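Local structure of hypothetical protein (2H6L) at residues A[8-22]-A[107-120]. The protein is of unknown function but binds zinc and belongs to the plant and prokaryote conserved (PPC) domain family. Sequence-based numbering, arbitrary orientation.
Sequences VGKGFLLRLDYGKDL and SAEVFACEVFVLPL
L16 and C113 meet at the apolar centre, where L16 CD2 lies 3.5 Å from C113 SG. The other branch of L16 presses on V115, CD1 to CG2 at 3.5 Å, a tighter fit than ordinary van der Waals contact. L22 CD1 also touches C113 SG, at 3.9 Å and roughly perpendicular to the approach of L16 CD2. With CG anti to the backbone N (chi1 -154°), the L22 side chain crosses that of V110 at about a right angle, L22 CB 3.8 Å from V110 CG2. I26 and Q25 of helix 22-33 pack on V115 and on L16 and V110, so the helix covers this face. Strands 10-15 and 113-119 run antiparallel (164°), with F12-V117 and L14-V115 as hydrogen-bonded pairs; strand 10-15 also pairs with a strand of the second subunit, continuing the sheet across the interface. Beyond L16 one water takes the C113 N-H and donates to L16 O. F111 and A112, a classic beta bulge facing A45, turn the corner into strand 99-110, where the type II turn D17-K20 docks through G19 N to V110 O (2.8 Å). At the polar edge D21 OD1 accepts A108 N at 3.0 Å, syn but 33° out of the carboxylate plane, while OD2 takes R24 N. Without the carboxylate, as with an alanine here, both N-H groups would probably lose these acceptors and the helix its N-cap. One carboxylate thus joins the helix start to strand 99-110, while neighbouring L22 gives its N-H to A108 O and its side chain to the apolar cluster.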
loop_
_atom_site.group_PDB
_atom_site.type_symbol
_atom_site.label_atom_id
_atom_site.label_comp_id
_atom_site.label_asym_id
_atom_site.label_seq_id
_atom_site.Cartn_x
_atom_site.Cartn_y
_atom_site.Cartn_z
ATOM N N VAL A 8 -10.471 2.018 15.278
ATOM C CA VAL A 8 -10.130 3.124 14.398
ATOM C C VAL A 8 -11.191 4.203 14.601
ATOM O O VAL A 8 -12.328 3.900 14.960
ATOM C CB VAL A 8 -10.108 2.682 12.921
ATOM C CG1 VAL A 8 -9.052 1.600 12.723
ATOM C CG2 VAL A 8 -11.479 2.176 12.505
ATOM N N GLY A 9 -10.817 5.457 14.379
ATOM C CA GLY A 9 -11.755 6.551 14.553
ATOM C C GLY A 9 -11.395 7.753 13.699
ATOM O O GLY A 9 -12.188 8.189 12.862
ATOM N N LYS A 10 -10.196 8.291 13.909
ATOM C CA LYS A 10 -9.733 9.447 13.147
ATOM C C LYS A 10 -8.944 9.048 11.909
ATOM O O LYS A 10 -8.567 7.890 11.729
ATOM C CB LYS A 10 -8.843 10.355 14.002
ATOM C CG LYS A 10 -9.575 11.295 14.954
ATOM C CD LYS A 10 -10.169 10.559 16.132
ATOM C CE LYS A 10 -10.643 11.538 17.200
ATOM N NZ LYS A 10 -9.525 12.378 17.712
ATOM N N GLY A 11 -8.703 10.038 11.059
ATOM C CA GLY A 11 -7.945 9.831 9.846
ATOM C C GLY A 11 -7.254 11.140 9.517
ATOM O O GLY A 11 -7.808 12.211 9.746
ATOM N N PHE A 12 -6.044 11.063 8.981
ATOM C CA PHE A 12 -5.302 12.269 8.647
ATOM C C PHE A 12 -4.638 12.204 7.288
ATOM O O PHE A 12 -4.067 11.185 6.908
ATOM C CB PHE A 12 -4.203 12.521 9.680
ATOM C CG PHE A 12 -4.711 12.809 11.056
ATOM C CD1 PHE A 12 -5.188 14.074 11.378
ATOM C CD2 PHE A 12 -4.691 11.825 12.039
ATOM C CE1 PHE A 12 -5.636 14.361 12.656
ATOM C CE2 PHE A 12 -5.138 12.096 13.326
ATOM C CZ PHE A 12 -5.610 13.367 13.639
ATOM N N LEU A 13 -4.727 13.305 6.552
ATOM C CA LEU A 13 -4.060 13.413 5.268
ATOM C C LEU A 13 -3.110 14.577 5.520
ATOM O O LEU A 13 -3.521 15.610 6.031
ATOM C CB LEU A 13 -5.046 13.759 4.150
ATOM C CG LEU A 13 -5.906 12.624 3.589
ATOM C CD1 LEU A 13 -6.802 13.168 2.465
ATOM C CD2 LEU A 13 -5.010 11.514 3.056
ATOM N N LEU A 14 -1.838 14.414 5.200
ATOM C CA LEU A 14 -0.910 15.503 5.445
ATOM C C LEU A 14 -0.173 15.895 4.187
ATOM O O LEU A 14 0.109 15.056 3.330
ATOM C CB LEU A 14 0.138 15.110 6.497
ATOM C CG LEU A 14 -0.188 14.109 7.601
ATOM C CD1 LEU A 14 1.095 13.827 8.368
ATOM C CD2 LEU A 14 -1.271 14.631 8.539
ATOM N N ARG A 15 0.122 17.184 4.075
ATOM C CA ARG A 15 0.905 17.692 2.957
ATOM C C ARG A 15 2.233 18.035 3.618
ATOM O O ARG A 15 2.307 18.982 4.398
ATOM C CB ARG A 15 0.281 18.961 2.355
ATOM C CG ARG A 15 1.220 19.669 1.373
ATOM C CD ARG A 15 0.634 20.947 0.778
ATOM N NE ARG A 15 1.638 21.644 -0.018
ATOM C CZ ARG A 15 1.406 22.706 -0.791
ATOM N NH1 ARG A 15 0.189 23.228 -0.889
ATOM N NH2 ARG A 15 2.403 23.234 -1.486
ATOM N N LEU A 16 3.267 17.250 3.330
ATOM C CA LEU A 16 4.587 17.477 3.904
ATOM C C LEU A 16 5.271 18.688 3.297
ATOM O O LEU A 16 4.929 19.113 2.199
ATOM C CB LEU A 16 5.473 16.247 3.696
ATOM C CG LEU A 16 5.365 15.155 4.761
ATOM C CD1 LEU A 16 3.920 14.931 5.131
ATOM C CD2 LEU A 16 6.008 13.879 4.253
ATOM N N ASP A 17 6.242 19.234 4.021
ATOM C CA ASP A 17 6.987 20.396 3.552
ATOM C C ASP A 17 8.124 20.026 2.612
ATOM O O ASP A 17 8.861 19.061 2.843
ATOM C CB ASP A 17 7.569 21.176 4.736
ATOM C CG ASP A 17 6.500 21.795 5.606
ATOM O OD1 ASP A 17 5.614 22.484 5.061
ATOM O OD2 ASP A 17 6.545 21.599 6.836
ATOM N N TYR A 18 8.258 20.812 1.551
ATOM C CA TYR A 18 9.304 20.622 0.563
ATOM C C TYR A 18 10.681 20.805 1.212
ATOM O O TYR A 18 10.863 21.678 2.059
ATOM C CB TYR A 18 9.102 21.640 -0.569
ATOM C CG TYR A 18 10.232 21.733 -1.568
ATOM C CD1 TYR A 18 11.408 22.423 -1.265
ATOM C CD2 TYR A 18 10.119 21.150 -2.828
ATOM C CE1 TYR A 18 12.444 22.530 -2.196
ATOM C CE2 TYR A 18 11.142 21.252 -3.760
ATOM C CZ TYR A 18 12.303 21.943 -3.440
ATOM O OH TYR A 18 13.309 22.051 -4.366
ATOM N N GLY A 19 11.638 19.970 0.827
ATOM C CA GLY A 19 12.986 20.083 1.364
ATOM C C GLY A 19 13.279 19.529 2.751
ATOM O O GLY A 19 14.423 19.582 3.192
ATOM N N LYS A 20 12.273 19.003 3.442
ATOM C CA LYS A 20 12.476 18.448 4.783
ATOM C C LYS A 20 12.391 16.926 4.730
ATOM O O LYS A 20 11.793 16.377 3.809
ATOM C CB LYS A 20 11.403 18.975 5.742
ATOM C CG LYS A 20 11.361 20.487 5.871
ATOM C CD LYS A 20 12.627 21.025 6.526
ATOM C CE LYS A 20 12.557 22.544 6.688
ATOM N NZ LYS A 20 13.686 23.078 7.506
ATOM N N ASP A 21 12.967 16.250 5.724
ATOM C CA ASP A 21 12.945 14.786 5.757
ATOM C C ASP A 21 11.543 14.209 5.907
ATOM O O ASP A 21 10.764 14.630 6.759
ATOM C CB ASP A 21 13.820 14.249 6.891
ATOM C CG ASP A 21 13.934 12.732 6.861
ATOM O OD1 ASP A 21 14.609 12.210 5.954
ATOM O OD2 ASP A 21 13.336 12.060 7.727
ATOM N N LEU A 22 11.241 13.217 5.083
ATOM C CA LEU A 22 9.935 12.587 5.099
ATOM C C LEU A 22 9.638 11.929 6.445
ATOM O O LEU A 22 8.622 12.218 7.065
ATOM C CB LEU A 22 9.852 11.558 3.964
ATOM C CG LEU A 22 8.446 11.262 3.435
ATOM C CD1 LEU A 22 8.514 10.419 2.170
ATOM C CD2 LEU A 22 7.654 10.563 4.513
ATOM N N SER A 107 15.780 7.704 5.285
ATOM C CA SER A 107 15.532 9.135 5.118
ATOM C C SER A 107 15.168 9.457 3.675
ATOM O O SER A 107 15.514 8.720 2.748
ATOM C CB SER A 107 16.765 9.953 5.500
ATOM O OG SER A 107 17.798 9.785 4.540
ATOM N N ALA A 108 14.470 10.572 3.502
ATOM C CA ALA A 108 14.068 11.034 2.188
ATOM C C ALA A 108 13.752 12.517 2.253
ATOM O O ALA A 108 13.035 12.977 3.139
ATOM C CB ALA A 108 12.848 10.266 1.699
ATOM N N GLU A 109 14.320 13.267 1.319
ATOM C CA GLU A 109 14.063 14.693 1.248
ATOM C C GLU A 109 12.790 14.799 0.433
ATOM O O GLU A 109 12.710 14.266 -0.668
ATOM C CB GLU A 109 15.199 15.404 0.531
ATOM C CG GLU A 109 15.125 16.911 0.619
ATOM C CD GLU A 109 16.300 17.578 -0.064
ATOM O OE1 GLU A 109 17.445 17.124 0.159
ATOM O OE2 GLU A 109 16.082 18.554 -0.815
ATOM N N VAL A 110 11.793 15.480 0.979
ATOM C CA VAL A 110 10.520 15.630 0.293
ATOM C C VAL A 110 10.472 16.663 -0.839
ATOM O O VAL A 110 11.031 17.763 -0.722
ATOM C CB VAL A 110 9.415 16.006 1.289
ATOM C CG1 VAL A 110 8.132 16.338 0.538
ATOM C CG2 VAL A 110 9.188 14.874 2.264
ATOM N N PHE A 111 9.799 16.294 -1.930
ATOM C CA PHE A 111 9.585 17.203 -3.047
ATOM C C PHE A 111 8.116 17.579 -2.880
ATOM O O PHE A 111 7.766 18.756 -2.733
ATOM C CB PHE A 111 9.783 16.519 -4.399
ATOM C CG PHE A 111 9.515 17.431 -5.570
ATOM C CD1 PHE A 111 10.400 18.463 -5.883
ATOM C CD2 PHE A 111 8.350 17.309 -6.311
ATOM C CE1 PHE A 111 10.126 19.358 -6.910
ATOM C CE2 PHE A 111 8.058 18.202 -7.347
ATOM C CZ PHE A 111 8.949 19.231 -7.646
ATOM N N ALA A 112 7.266 16.555 -2.896
ATOM C CA ALA A 112 5.826 16.695 -2.695
ATOM C C ALA A 112 5.369 15.352 -2.139
ATOM O O ALA A 112 5.560 14.311 -2.775
ATOM C CB ALA A 112 5.110 16.998 -4.012
ATOM N N CYS A 113 4.778 15.372 -0.948
ATOM C CA CYS A 113 4.335 14.136 -0.320
ATOM C C CYS A 113 2.990 14.259 0.378
ATOM O O CYS A 113 2.770 15.165 1.170
ATOM C CB CYS A 113 5.392 13.663 0.682
ATOM S SG CYS A 113 5.083 12.027 1.384
ATOM N N GLU A 114 2.090 13.335 0.062
ATOM C CA GLU A 114 0.762 13.302 0.647
ATOM C C GLU A 114 0.720 12.003 1.442
ATOM O O GLU A 114 0.836 10.912 0.889
ATOM C CB GLU A 114 -0.294 13.336 -0.468
ATOM C CG GLU A 114 -0.073 14.520 -1.425
ATOM C CD GLU A 114 -1.071 14.612 -2.586
ATOM O OE1 GLU A 114 -1.635 13.581 -3.006
ATOM O OE2 GLU A 114 -1.270 15.734 -3.098
ATOM N N VAL A 115 0.563 12.141 2.752
ATOM C CA VAL A 115 0.566 11.001 3.649
ATOM C C VAL A 115 -0.794 10.717 4.258
ATOM O O VAL A 115 -1.527 11.637 4.619
ATOM C CB VAL A 115 1.570 11.234 4.816
ATOM C CG1 VAL A 115 1.739 9.960 5.631
ATOM C CG2 VAL A 115 2.904 11.713 4.269
ATOM N N PHE A 116 -1.134 9.439 4.362
ATOM C CA PHE A 116 -2.389 9.059 4.987
ATOM C C PHE A 116 -1.993 8.421 6.302
ATOM O O PHE A 116 -1.216 7.470 6.325
ATOM C CB PHE A 116 -3.162 8.036 4.152
ATOM C CG PHE A 116 -4.387 7.496 4.848
ATOM C CD1 PHE A 116 -5.343 8.363 5.374
ATOM C CD2 PHE A 116 -4.582 6.125 4.990
ATOM C CE1 PHE A 116 -6.468 7.879 6.037
ATOM C CE2 PHE A 116 -5.701 5.630 5.647
ATOM C CZ PHE A 116 -6.650 6.507 6.172
ATOM N N VAL A 117 -2.503 8.961 7.396
ATOM C CA VAL A 117 -2.191 8.410 8.705
ATOM C C VAL A 117 -3.467 7.895 9.348
ATOM O O VAL A 117 -4.437 8.635 9.495
ATOM C CB VAL A 117 -1.557 9.466 9.619
ATOM C CG1 VAL A 117 -1.293 8.872 10.994
ATOM C CG2 VAL A 117 -0.269 9.977 8.996
ATOM N N LEU A 118 -3.463 6.619 9.715
ATOM C CA LEU A 118 -4.624 6.005 10.350
ATOM C C LEU A 118 -4.235 5.630 11.770
ATOM O O LEU A 118 -3.656 4.562 12.004
ATOM C CB LEU A 118 -5.051 4.749 9.580
ATOM C CG LEU A 118 -6.332 4.042 10.030
ATOM C CD1 LEU A 118 -7.543 4.916 9.735
ATOM C CD2 LEU A 118 -6.465 2.726 9.297
ATOM N N PRO A 119 -4.520 6.518 12.739
ATOM C CA PRO A 119 -4.174 6.224 14.132
ATOM C C PRO A 119 -4.937 5.002 14.641
ATOM O O PRO A 119 -6.082 4.762 14.251
ATOM C CB PRO A 119 -4.556 7.511 14.865
ATOM C CG PRO A 119 -5.677 8.061 14.026
ATOM C CD PRO A 119 -5.172 7.835 12.625
ATOM N N LEU A 120 -4.283 4.227 15.499
ATOM C CA LEU A 120 -4.891 3.033 16.061
ATOM C C LEU A 120 -4.963 3.207 17.570
ATOM O O LEU A 120 -3.933 3.347 18.244
ATOM C CB LEU A 120 -4.056 1.803 15.689
ATOM C CG LEU A 120 -3.988 1.548 14.179
ATOM C CD1 LEU A 120 -2.893 0.540 13.854
ATOM C CD2 LEU A 120 -5.336 1.057 13.696
HETATM O O HOH W 1 -8.423 5.629 13.079
HETATM O O HOH W 2 4.114 18.224 -0.226
#